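Local structure of endo-beta-1,4-glucanase (Bacillus licheniformis, 2JEN) at residues Ile92-His97 with Gly101-Ser106; Asn161-Gly166 with Thr205-Ser210; Gly187-Gly192 with Trp197-Phe202. The protein hydrolyses internal beta-1,4-glucosidic bonds of xyloglucan and probably of cellulose-type glucans, as a family 12 glycoside hydrolase. The protein carries 1 engineered substitution. All coordinates share one frame; numbering follows the deposited sequence. Where two conformers were deposited one is given.

Interaction 1. Residues Ile92-His97 with Gly101-Ser106. With GLC (alpha-D-glucopyranose), chain B.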
loop_
_atom_site.group_PDB
_atom_site.type_symbol
_atom_site.label_atom_id
_atom_site.label_comp_id
_atom_site.label_asym_id
_atom_site.label_seq_id
_atom_site.Cartn_x
_atom_site.Cartn_y
_atom_site.Cartn_z
ATOM N N ILE A 92 -2.754 11.905 -21.288
ATOM C CA ILE A 92 -2.402 13.318 -21.288
ATOM C C ILE A 92 -3.499 14.084 -21.999
ATOM O O ILE A 92 -3.908 13.690 -23.083
ATOM C CB ILE A 92 -1.055 13.582 -21.980
ATOM C CG1 ILE A 92 0.045 12.743 -21.350
ATOM C CG2 ILE A 92 -0.741 15.076 -21.958
ATOM C CD1 ILE A 92 1.370 12.724 -22.184
ATOM N N VAL A 93 -3.914 15.207 -21.415
ATOM C CA VAL A 93 -4.965 16.087 -21.960
ATOM C C VAL A 93 -4.313 17.375 -22.375
ATOM O O VAL A 93 -3.657 18.031 -21.567
ATOM C CB VAL A 93 -6.091 16.345 -20.925
ATOM C CG1 VAL A 93 -7.109 17.382 -21.409
ATOM C CG2 VAL A 93 -6.768 15.044 -20.553
ATOM N N SER A 94 -4.614 17.838 -23.588
ATOM C CA SER A 94 -4.514 19.238 -23.997
ATOM C C SER A 94 -5.857 19.781 -24.386
ATOM O O SER A 94 -6.533 19.160 -25.189
ATOM C CB SER A 94 -3.548 19.338 -25.180
ATOM O OG SER A 94 -3.265 20.711 -25.409
ATOM N N GLY A 95 -6.249 20.912 -23.830
ATOM C CA GLY A 95 -7.538 21.496 -24.097
ATOM C C GLY A 95 -8.539 21.212 -23.031
ATOM O O GLY A 95 -8.266 21.366 -21.834
ATOM N N TRP A 96 -9.729 20.828 -23.470
ATOM C CA TRP A 96 -10.876 20.609 -22.604
ATOM C C TRP A 96 -11.020 19.127 -22.191
ATOM O O TRP A 96 -10.700 18.227 -22.954
ATOM C CB TRP A 96 -12.143 21.087 -23.350
ATOM C CG TRP A 96 -13.464 20.730 -22.772
ATOM C CD1 TRP A 96 -14.245 21.506 -21.991
ATOM C CD2 TRP A 96 -14.212 19.525 -23.020
ATOM N NE1 TRP A 96 -15.407 20.864 -21.683
ATOM C CE2 TRP A 96 -15.419 19.636 -22.299
ATOM C CE3 TRP A 96 -13.956 18.349 -23.731
ATOM C CZ2 TRP A 96 -16.395 18.644 -22.322
ATOM C CZ3 TRP A 96 -14.886 17.342 -23.717
ATOM C CH2 TRP A 96 -16.096 17.491 -23.023
ATOM N N HIS A 97 -11.554 18.856 -20.998
ATOM C CA HIS A 97 -12.019 17.504 -20.682
ATOM C C HIS A 97 -13.065 17.568 -19.576
ATOM O O HIS A 97 -12.765 17.419 -18.398
ATOM C CB HIS A 97 -10.891 16.560 -20.272
ATOM C CG HIS A 97 -11.356 15.144 -20.174
ATOM N ND1 HIS A 97 -11.251 14.269 -21.232
ATOM C CD2 HIS A 97 -12.037 14.496 -19.199
ATOM C CE1 HIS A 97 -11.829 13.127 -20.889
ATOM N NE2 HIS A 97 -12.317 13.238 -19.661
ATOM N N GLY A 101 -13.645 25.194 -19.483
ATOM C CA GLY A 101 -12.649 25.709 -20.365
ATOM C C GLY A 101 -11.549 24.742 -20.745
ATOM O O GLY A 101 -11.711 23.540 -20.697
ATOM N N TYR A 102 -10.455 25.322 -21.199
ATOM C CA TYR A 102 -9.419 24.671 -21.961
ATOM C C TYR A 102 -8.070 24.993 -21.311
ATOM O O TYR A 102 -7.853 26.145 -20.885
ATOM C CB TYR A 102 -9.378 25.209 -23.402
ATOM C CG TYR A 102 -10.755 25.206 -24.090
ATOM C CD1 TYR A 102 -11.679 26.187 -23.854
ATOM C CD2 TYR A 102 -11.116 24.193 -24.989
ATOM C CE1 TYR A 102 -12.913 26.183 -24.470
ATOM C CE2 TYR A 102 -12.350 24.177 -25.615
ATOM C CZ TYR A 102 -13.254 25.177 -25.362
ATOM O OH TYR A 102 -14.507 25.222 -25.979
ATOM N N THR A 103 -7.120 24.069 -21.343
ATOM C CA THR A 103 -5.807 24.352 -20.752
ATOM C C THR A 103 -5.152 25.562 -21.414
ATOM O O THR A 103 -5.276 25.818 -22.619
ATOM C CB THR A 103 -4.865 23.142 -20.804
ATOM O OG1 THR A 103 -4.696 22.713 -22.148
ATOM C CG2 THR A 103 -5.359 21.946 -19.926
ATOM N N ALA A 104 -4.486 26.321 -20.573
ATOM C CA ALA A 104 -3.823 27.547 -21.001
ATOM C C ALA A 104 -2.803 27.264 -22.066
ATOM O O ALA A 104 -1.950 26.394 -21.925
ATOM C CB ALA A 104 -3.154 28.180 -19.750
ATOM N N GLY A 105 -2.835 28.033 -23.165
ATOM C CA GLY A 105 -1.843 27.897 -24.191
ATOM C C GLY A 105 -1.979 26.691 -25.079
ATOM O O GLY A 105 -1.115 26.420 -25.881
ATOM N N SER A 106 -3.072 25.936 -24.943
ATOM C CA SER A 106 -3.213 24.733 -25.730
ATOM C C SER A 106 -3.485 25.013 -27.200
ATOM O O SER A 106 -3.192 24.212 -28.058
ATOM C CB SER A 106 -4.338 23.869 -25.151
ATOM O OG SER A 106 -5.596 24.521 -25.136
HETATM C C1 GLC B . -14.628 8.899 -22.094
HETATM C C2 GLC B . -13.985 9.970 -21.237
HETATM C C3 GLC B . -14.687 10.082 -19.907
HETATM C C4 GLC B . -16.171 10.327 -20.178
HETATM C C5 GLC B . -16.729 9.186 -21.045
HETATM C C6 GLC B . -18.182 9.512 -21.423
HETATM O O2 GLC B . -12.584 9.770 -21.049
HETATM O O3 GLC B . -14.034 11.090 -19.117
HETATM O O4 GLC B . -16.919 10.363 -18.998
HETATM O O5 GLC B . -16.021 9.169 -22.269
HETATM O O6 GLC B . -19.081 8.652 -20.760
HETATM O O HOH W 1 -2.125 21.729 -27.647
#

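Interaction 2. Residues Asn161-Gly166 with Thr205-Ser210. With XYS (alpha-D-xylopyranose), chain C; GLC (alpha-D-glucopyranose), chain D; GLC (alpha-D-glucopyranose), chain E.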
loop_
_atom_site.group_PDB
_atom_site.type_symbol
_atom_site.label_atom_id
_atom_site.label_comp_id
_atom_site.label_asym_id
_atom_site.label_seq_id
_atom_site.Cartn_x
_atom_site.Cartn_y
_atom_site.Cartn_z
ATOM N N ASN A 161 -1.617 1.648 -30.994
ATOM C CA ASN A 161 -1.464 0.291 -30.513
ATOM C C ASN A 161 -2.845 -0.282 -30.322
ATOM O O ASN A 161 -3.708 0.372 -29.736
ATOM C CB ASN A 161 -0.705 0.275 -29.168
ATOM C CG ASN A 161 -0.521 -1.131 -28.584
ATOM O OD1 ASN A 161 -1.504 -1.797 -28.258
ATOM N ND2 ASN A 161 0.732 -1.571 -28.456
ATOM N N ASN A 162 -3.060 -1.512 -30.809
ATOM C CA ASN A 162 -4.241 -2.299 -30.477
ATOM C C ASN A 162 -3.741 -3.625 -29.956
ATOM O O ASN A 162 -3.070 -4.370 -30.708
ATOM C CB ASN A 162 -5.145 -2.526 -31.716
ATOM C CG ASN A 162 -6.397 -3.252 -31.395
ATOM O OD1 ASN A 162 -6.685 -3.520 -30.221
ATOM N ND2 ASN A 162 -7.140 -3.664 -32.436
ATOM N N THR A 163 -4.019 -3.947 -28.690
ATOM C CA THR A 163 -3.643 -5.219 -28.119
ATOM C C THR A 163 -4.884 -5.936 -27.635
ATOM O O THR A 163 -5.411 -5.688 -26.552
ATOM C CB THR A 163 -2.597 -5.044 -27.008
ATOM O OG1 THR A 163 -1.421 -4.438 -27.579
ATOM C CG2 THR A 163 -2.219 -6.403 -26.396
ATOM N N ASN A 164 -5.394 -6.804 -28.508
ATOM C CA ASN A 164 -6.539 -7.669 -28.250
ATOM C C ASN A 164 -7.868 -6.943 -28.199
ATOM O O ASN A 164 -8.875 -7.531 -27.796
ATOM C CB ASN A 164 -6.349 -8.547 -27.007
ATOM C CG ASN A 164 -5.110 -9.391 -27.072
ATOM O OD1 ASN A 164 -4.898 -10.103 -28.059
ATOM N ND2 ASN A 164 -4.282 -9.336 -26.029
ATOM N N ALA A 165 -7.880 -5.682 -28.604
ATOM C CA ALA A 165 -9.095 -4.883 -28.512
ATOM C C ALA A 165 -9.724 -4.639 -29.864
ATOM O O ALA A 165 -9.293 -5.191 -30.891
ATOM C CB ALA A 165 -8.837 -3.515 -27.770
ATOM N N GLY A 166 -10.779 -3.844 -29.851
ATOM C CA GLY A 166 -11.428 -3.416 -31.076
ATOM C C GLY A 166 -12.307 -2.225 -30.782
ATOM O O GLY A 166 -12.705 -2.008 -29.643
ATOM N N THR A 205 -2.636 -0.193 -39.033
ATOM C CA THR A 205 -2.711 -1.602 -39.435
ATOM C C THR A 205 -1.675 -2.471 -38.755
ATOM O O THR A 205 -1.876 -3.690 -38.652
ATOM C CB THR A 205 -2.608 -1.772 -40.963
ATOM O OG1 THR A 205 -1.422 -1.134 -41.422
ATOM C CG2 THR A 205 -3.814 -1.122 -41.654
ATOM N N ALA A 206 -0.621 -1.846 -38.205
ATOM C CA ALA A 206 0.340 -2.512 -37.315
ATOM C C ALA A 206 0.648 -1.511 -36.212
ATOM O O ALA A 206 0.550 -0.316 -36.419
ATOM C CB ALA A 206 1.614 -2.887 -38.065
ATOM N N ASN A 207 1.024 -2.018 -35.037
ATOM C CA ASN A 207 1.336 -1.128 -33.928
ATOM C C ASN A 207 2.599 -0.339 -34.208
ATOM O O ASN A 207 3.513 -0.831 -34.889
ATOM C CB ASN A 207 1.494 -1.921 -32.658
ATOM C CG ASN A 207 0.213 -2.592 -32.213
ATOM O OD1 ASN A 207 -0.900 -2.225 -32.624
ATOM N ND2 ASN A 207 0.366 -3.612 -31.345
ATOM N N THR A 208 2.667 0.873 -33.662
ATOM C CA THR A 208 3.882 1.669 -33.695
ATOM C C THR A 208 4.104 2.371 -32.380
ATOM O O THR A 208 3.121 2.766 -31.733
ATOM C CB THR A 208 3.850 2.710 -34.849
ATOM O OG1 THR A 208 5.148 3.298 -35.016
ATOM C CG2 THR A 208 2.798 3.818 -34.688
ATOM N N GLN A 209 5.361 2.611 -32.052
ATOM C CA GLN A 209 5.746 3.325 -30.834
ATOM C C GLN A 209 5.986 4.793 -31.005
ATOM O O GLN A 209 6.303 5.482 -30.041
ATOM C CB GLN A 209 6.980 2.653 -30.203
ATOM C CG GLN A 209 6.704 1.284 -29.632
ATOM C CD GLN A 209 7.837 0.681 -28.830
ATOM O OE1 GLN A 209 7.602 -0.023 -27.842
ATOM N NE2 GLN A 209 9.053 0.863 -29.299
ATOM N N SER A 210 5.880 5.328 -32.225
ATOM C CA SER A 210 6.052 6.740 -32.407
ATOM C C SER A 210 5.261 7.211 -33.620
ATOM O O SER A 210 5.075 6.439 -34.585
ATOM C CB SER A 210 7.517 7.111 -32.527
ATOM O OG SER A 210 7.994 6.628 -33.743
HETATM C C1 XYS C . -13.385 -5.061 -27.978
HETATM C C2 XYS C . -13.331 -6.542 -28.252
HETATM C C3 XYS C . -13.187 -7.305 -26.954
HETATM C C4 XYS C . -11.979 -6.776 -26.202
HETATM C C5 XYS C . -12.148 -5.277 -26.037
HETATM O O2 XYS C . -14.508 -6.960 -28.955
HETATM O O3 XYS C . -13.066 -8.701 -27.195
HETATM O O4 XYS C . -11.967 -7.359 -24.907
HETATM O O5 XYS C . -12.252 -4.616 -27.297
HETATM C C1 GLC D . -15.121 0.227 -27.329
HETATM C C2 GLC D . -13.947 0.952 -27.943
HETATM C C3 GLC D . -13.533 2.145 -27.117
HETATM C C4 GLC D . -14.723 3.022 -26.723
HETATM C C5 GLC D . -15.852 2.125 -26.187
HETATM C C6 GLC D . -17.104 2.952 -25.909
HETATM O O2 GLC D . -12.851 0.066 -28.021
HETATM O O3 GLC D . -12.627 2.913 -27.867
HETATM O O4 GLC D . -14.308 4.007 -25.777
HETATM O O5 GLC D . -16.187 1.158 -27.155
HETATM O O6 GLC D . -18.004 2.177 -25.113
HETATM C C1 GLC E . -18.225 -3.949 -28.516
HETATM C C2 GLC E . -18.850 -2.572 -28.448
HETATM C C3 GLC E . -17.825 -1.468 -28.705
HETATM C C4 GLC E . -16.582 -1.670 -27.833
HETATM C C5 GLC E . -16.070 -3.087 -28.018
HETATM C C6 GLC E . -14.873 -3.387 -27.103
HETATM O O1 GLC E . -19.153 -4.897 -28.017
HETATM O O2 GLC E . -19.833 -2.464 -29.468
HETATM O O3 GLC E . -18.379 -0.195 -28.465
HETATM O O4 GLC E . -15.545 -0.796 -28.256
HETATM O O5 GLC E . -17.100 -3.998 -27.658
HETATM O O6 GLC E . -14.566 -4.771 -27.244
HETATM O O HOH W 2 -0.177 -5.962 -29.451
#

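Interaction 3. Residues Gly187-Gly192 with Trp197-Phe202. With GLC (alpha-D-glucopyranose), chain F; XYS (alpha-D-xylopyranose), chain G.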
loop_
_atom_site.group_PDB
_atom_site.type_symbol
_atom_site.label_atom_id
_atom_site.label_comp_id
_atom_site.label_asym_id
_atom_site.label_seq_id
_atom_site.Cartn_x
_atom_site.Cartn_y
_atom_site.Cartn_z
ATOM N N GLY A 187 -19.054 4.802 -35.547
ATOM C CA GLY A 187 -20.113 4.465 -34.634
ATOM C C GLY A 187 -20.689 5.681 -33.967
ATOM O O GLY A 187 -20.361 6.806 -34.310
ATOM N N TYR A 188 -21.524 5.409 -32.959
ATOM C CA TYR A 188 -22.205 6.450 -32.191
ATOM C C TYR A 188 -22.262 6.016 -30.750
ATOM O O TYR A 188 -22.639 4.883 -30.462
ATOM C CB TYR A 188 -23.610 6.685 -32.715
ATOM C CG TYR A 188 -24.410 7.704 -31.937
ATOM C CD1 TYR A 188 -25.333 7.318 -30.972
ATOM C CD2 TYR A 188 -24.197 9.041 -32.111
ATOM C CE1 TYR A 188 -26.055 8.252 -30.250
ATOM C CE2 TYR A 188 -24.900 9.990 -31.380
ATOM C CZ TYR A 188 -25.835 9.586 -30.446
ATOM O OH TYR A 188 -26.546 10.525 -29.710
ATOM N N ILE A 189 -21.833 6.903 -29.854
ATOM C CA ILE A 189 -21.856 6.647 -28.407
ATOM C C ILE A 189 -23.050 7.388 -27.821
ATOM O O ILE A 189 -23.111 8.612 -27.829
ATOM C CB ILE A 189 -20.541 7.149 -27.748
ATOM C CG1 ILE A 189 -19.327 6.545 -28.444
ATOM C CG2 ILE A 189 -20.601 6.854 -26.235
ATOM C CD1 ILE A 189 -19.254 5.053 -28.374
ATOM N N ASP A 190 -23.959 6.627 -27.241
ATOM C CA ASP A 190 -25.124 7.189 -26.553
ATOM C C ASP A 190 -24.748 7.479 -25.097
ATOM O O ASP A 190 -24.441 6.564 -24.348
ATOM C CB ASP A 190 -26.280 6.214 -26.701
ATOM C CG ASP A 190 -27.596 6.741 -26.180
ATOM O OD1 ASP A 190 -27.579 7.581 -25.276
ATOM O OD2 ASP A 190 -28.675 6.243 -26.618
ATOM N N ALA A 191 -24.748 8.755 -24.722
ATOM C CA ALA A 191 -24.411 9.227 -23.369
ATOM C C ALA A 191 -25.628 9.611 -22.532
ATOM O O ALA A 191 -25.473 10.223 -21.467
ATOM C CB ALA A 191 -23.434 10.406 -23.451
ATOM N N GLY A 192 -26.813 9.211 -22.958
ATOM C CA GLY A 192 -28.043 9.440 -22.181
ATOM C C GLY A 192 -28.708 10.757 -22.478
ATOM O O GLY A 192 -28.035 11.749 -22.719
ATOM N N TRP A 197 -22.292 11.204 -29.080
ATOM C CA TRP A 197 -21.377 11.672 -30.096
ATOM C C TRP A 197 -21.064 10.603 -31.125
ATOM O O TRP A 197 -20.982 9.433 -30.823
ATOM C CB TRP A 197 -20.082 12.206 -29.471
ATOM C CG TRP A 197 -19.529 11.364 -28.353
ATOM C CD1 TRP A 197 -18.633 10.332 -28.428
ATOM C CD2 TRP A 197 -19.821 11.533 -26.974
ATOM N NE1 TRP A 197 -18.395 9.838 -27.178
ATOM C CE2 TRP A 197 -19.124 10.550 -26.271
ATOM C CE3 TRP A 197 -20.660 12.389 -26.274
ATOM C CZ2 TRP A 197 -19.218 10.416 -24.875
ATOM C CZ3 TRP A 197 -20.750 12.273 -24.891
ATOM C CH2 TRP A 197 -20.029 11.283 -24.213
ATOM N N ASN A 198 -20.841 11.043 -32.359
ATOM C CA ASN A 198 -20.200 10.173 -33.327
ATOM C C ASN A 198 -18.830 9.791 -32.825
ATOM O O ASN A 198 -18.162 10.608 -32.177
ATOM C CB ASN A 198 -20.091 10.894 -34.645
ATOM C CG ASN A 198 -21.440 11.362 -35.140
ATOM O OD1 ASN A 198 -22.332 10.531 -35.329
ATOM N ND2 ASN A 198 -21.634 12.675 -35.249
ATOM N N VAL A 199 -18.372 8.583 -33.184
ATOM C CA VAL A 199 -17.004 8.188 -32.896
ATOM C C VAL A 199 -16.406 7.607 -34.180
ATOM O O VAL A 199 -16.917 6.638 -34.757
ATOM C CB VAL A 199 -16.906 7.235 -31.671
ATOM C CG1 VAL A 199 -17.790 5.994 -31.791
ATOM C CG2 VAL A 199 -15.414 6.907 -31.391
ATOM N N PHE A 200 -15.309 8.214 -34.593
ATOM C CA PHE A 200 -14.572 7.834 -35.752
ATOM C C PHE A 200 -13.203 7.346 -35.304
ATOM O O PHE A 200 -12.449 8.137 -34.699
ATOM C CB PHE A 200 -14.379 9.017 -36.699
ATOM C CG PHE A 200 -15.659 9.723 -37.063
ATOM C CD1 PHE A 200 -16.455 9.247 -38.075
ATOM C CD2 PHE A 200 -16.028 10.891 -36.423
ATOM C CE1 PHE A 200 -17.622 9.916 -38.404
ATOM C CE2 PHE A 200 -17.169 11.579 -36.774
ATOM C CZ PHE A 200 -17.976 11.084 -37.790
ATOM N N SER A 201 -12.929 6.078 -35.525
ATOM C CA SER A 201 -11.668 5.466 -35.052
ATOM C C SER A 201 -10.805 5.070 -36.216
ATOM O O SER A 201 -11.277 4.452 -37.162
ATOM C CB SER A 201 -11.917 4.232 -34.175
ATOM O OG SER A 201 -12.771 4.556 -33.075
ATOM N N PHE A 202 -9.536 5.419 -36.123
ATOM C CA PHE A 202 -8.487 5.083 -37.069
ATOM C C PHE A 202 -7.488 4.171 -36.361
ATOM O O PHE A 202 -6.840 4.603 -35.417
ATOM C CB PHE A 202 -7.764 6.359 -37.515
ATOM C CG PHE A 202 -8.628 7.321 -38.259
ATOM C CD1 PHE A 202 -9.488 8.184 -37.581
ATOM C CD2 PHE A 202 -8.638 7.349 -39.660
ATOM C CE1 PHE A 202 -10.328 9.054 -38.269
ATOM C CE2 PHE A 202 -9.459 8.247 -40.336
ATOM C CZ PHE A 202 -10.304 9.081 -39.677
HETATM C C1 GLC F . -13.962 6.851 -26.926
HETATM C C2 GLC F . -15.303 7.132 -26.253
HETATM C C3 GLC F . -15.121 8.263 -25.275
HETATM C C4 GLC F . -14.116 7.828 -24.214
HETATM C C5 GLC F . -12.822 7.522 -24.980
HETATM C C6 GLC F . -11.608 7.236 -24.087
HETATM O O1 GLC F . -14.039 5.854 -27.906
HETATM O O2 GLC F . -16.340 7.553 -27.110
HETATM O O3 GLC F . -16.440 8.583 -24.829
HETATM O O4 GLC F . -13.856 8.882 -23.313
HETATM O O5 GLC F . -13.068 6.458 -25.888
HETATM O O6 GLC F . -11.865 6.195 -23.170
HETATM C C1 XYS G . -20.454 8.784 -21.241
HETATM C C2 XYS G . -21.352 8.293 -20.164
HETATM C C3 XYS G . -21.059 6.817 -19.955
HETATM C C4 XYS G . -21.270 6.039 -21.244
HETATM C C5 XYS G . -20.443 6.686 -22.350
HETATM O O2 XYS G . -21.040 8.963 -18.959
HETATM O O3 XYS G . -21.865 6.319 -18.900
HETATM O O4 XYS G . -20.834 4.719 -21.014
HETATM O O5 XYS G . -20.728 8.082 -22.370
HETATM O O HOH W 3 -21.413 8.186 -36.477
#

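Interaction 1. Residues Ile92-His97 with Gly101-Ser106
Ser94 and Gly95, at the end of strand 91-95, meet Thr103 and Ser106, the corners of a type II beta turn closed by Ser106 N and OG on Thr103 O, beside the glycan-binding cleft of this concanavalin-clan beta-sandwich. The hydroxyl of Ser94 lies against Ser106, its OG 3.3 Å from Ser106 CB, and a water accepts from that OG while donating to Ser106 O. Gly95 is bound through both its backbone N and its O: N donates to Thr103 OG1 (2.9 Å, 164° at the hydrogen), and O receives Thr103 N (3.0 Å) from well above the carbonyl plane. Glycine suits the backbone angles here. Thr103 OG1, set between its own N and carbonyl carbon (chi1 58°), also bonds to Lys45 O, just ahead of strand 46-49. Trp96 CB rests 3.7 Å from Tyr102 CD2, and the five-membered ring of Trp96 meets the Tyr102 ring obliquely, planes at 48°. Both polar ends reach the neighbouring loop, Trp96 NE1 to Ser147 O and Tyr102 OH to Ala146 N. His97 faces the sugar instead; Glu239 OE2 bonds to ND1 and so fixes the rotation of the ring, whose NE2 donates to O3 of the glucose of chain B at 2.8 Å.

Interaction 2. Residues Asn161-Gly166 with Thr205-Ser210
Asn207 reaches across to the end of strand 154-163 with its side-chain amide, and nearly the whole contact is made by that one group. Its OD1 accepts from Asn162 N at 2.9 Å, a straight bond (166° at the hydrogen) whose donor stands above the carbonyl plane of the amide. The CG of Asn207 lies anti to its carbonyl carbon (chi1 -65°), which aims the amide at the strand. The same OD1 sits 3.3 Å from Asn161 CA, and the amides of Asn161 and Asn207 are stacked, their planes only 18° apart. Asparagine suits this surface position because a short, flat amide can accept from a strand N-H much as a backbone carbonyl would and still lie against another amide.

One shell out, Thr163 OG1 donates to Asn161 OD1 at 2.7 Å, in the carbonyl plane and on a lone pair, which fixes the rotation of the stacked amide. A water donates to the same hydroxyl and takes a weak bond from Asn207 ND2. In the loop that carries Asn207, the backbone of Thr208 bonds to that of Leu160, keeping this loop close to the strand.

Farther along, Asn162 folds its side chain over the turn: OD1 accepts from Ala165 N at 3.0 Å, while ND2 donates to Ala165 O at 3.1 Å. These two bonds are consistent with a turn whose shape they hold. Gly166 O accepts from O2 of the glucose of chain D at 2.6 Å, whereas Gly166 N makes a weak bond to O5 of the xylose of chain C. With OD1 accepting from the backbone N three residues on, Asn162 forms an Asx motif at the strand end, part of a turn that lines the xyloglucan-binding cleft.

Interaction 3. Residues Gly187-Gly192 with Trp197-Phe202
Gly187 O is gripped twice, by Val199 N at 2.9 Å and by a water that also donates to Asn198 OD1. Gly187 N returns a bond to Val199 O, and two residues on, Ile189 and Trp197 form a second hydrogen-bonded pair, with Ile189 N meeting Trp197 O at 2.8 Å almost straight (175°). Between them lies the non-hydrogen-bonded pair of Tyr188 and Asn198. The Tyr188 ring passes obliquely beside the backbone of Trp197, CD2 3.5 Å from Trp197 O, while Asn198 ND2 turns to Asp154 OD2.

The sheet face carrying Ile189, Trp197 and Val199 looks into the cleft. Ile189 CB sits over the face of the five-membered ring of Trp197, a CH-pi contact 3.9 Å from its centroid, and Ala191 CB packs 3.6 Å from Trp197 CZ3. The indole is placed by a chi1 of 43°, its CG between backbone N and carbonyl carbon. Its edge is thereby presented to the glucose of chain F, where NE1 donates to O2 at 3.1 Å and more weakly to O3. Tryptophan suits the place because its N-H binds sugar oxygens while its face takes up Ile189. This is an antiparallel beta hairpin, with a classic beta bulge at Ala191 and Gly192 opposite Lys195, forming a wall of the glycan-binding cleft.

In the fold
All three interactions reach the same large mixed sheet, yet they differ in depth and chemistry. Interactions 1 and 3 are partly buried, whereas interaction 2 is a surface contact. In interaction 3 regular backbone pairing joins the two strands of a hairpin and apolar side chains pack on its cleft face; interaction 1 uses a threonine hydroxyl and a tryptophan-tyrosine contact to hold a loop against a strand end, and interaction 2 relies on asparagine amides. Interaction 3 is nested within the loop that interaction 2 closes, and their strands 154-163 and 195-204 are neighbours. Interactions 1 and 2, with centres about 26 Å apart, line the pockets of different bound glycans, and Ile189 of interaction 3 belongs to both.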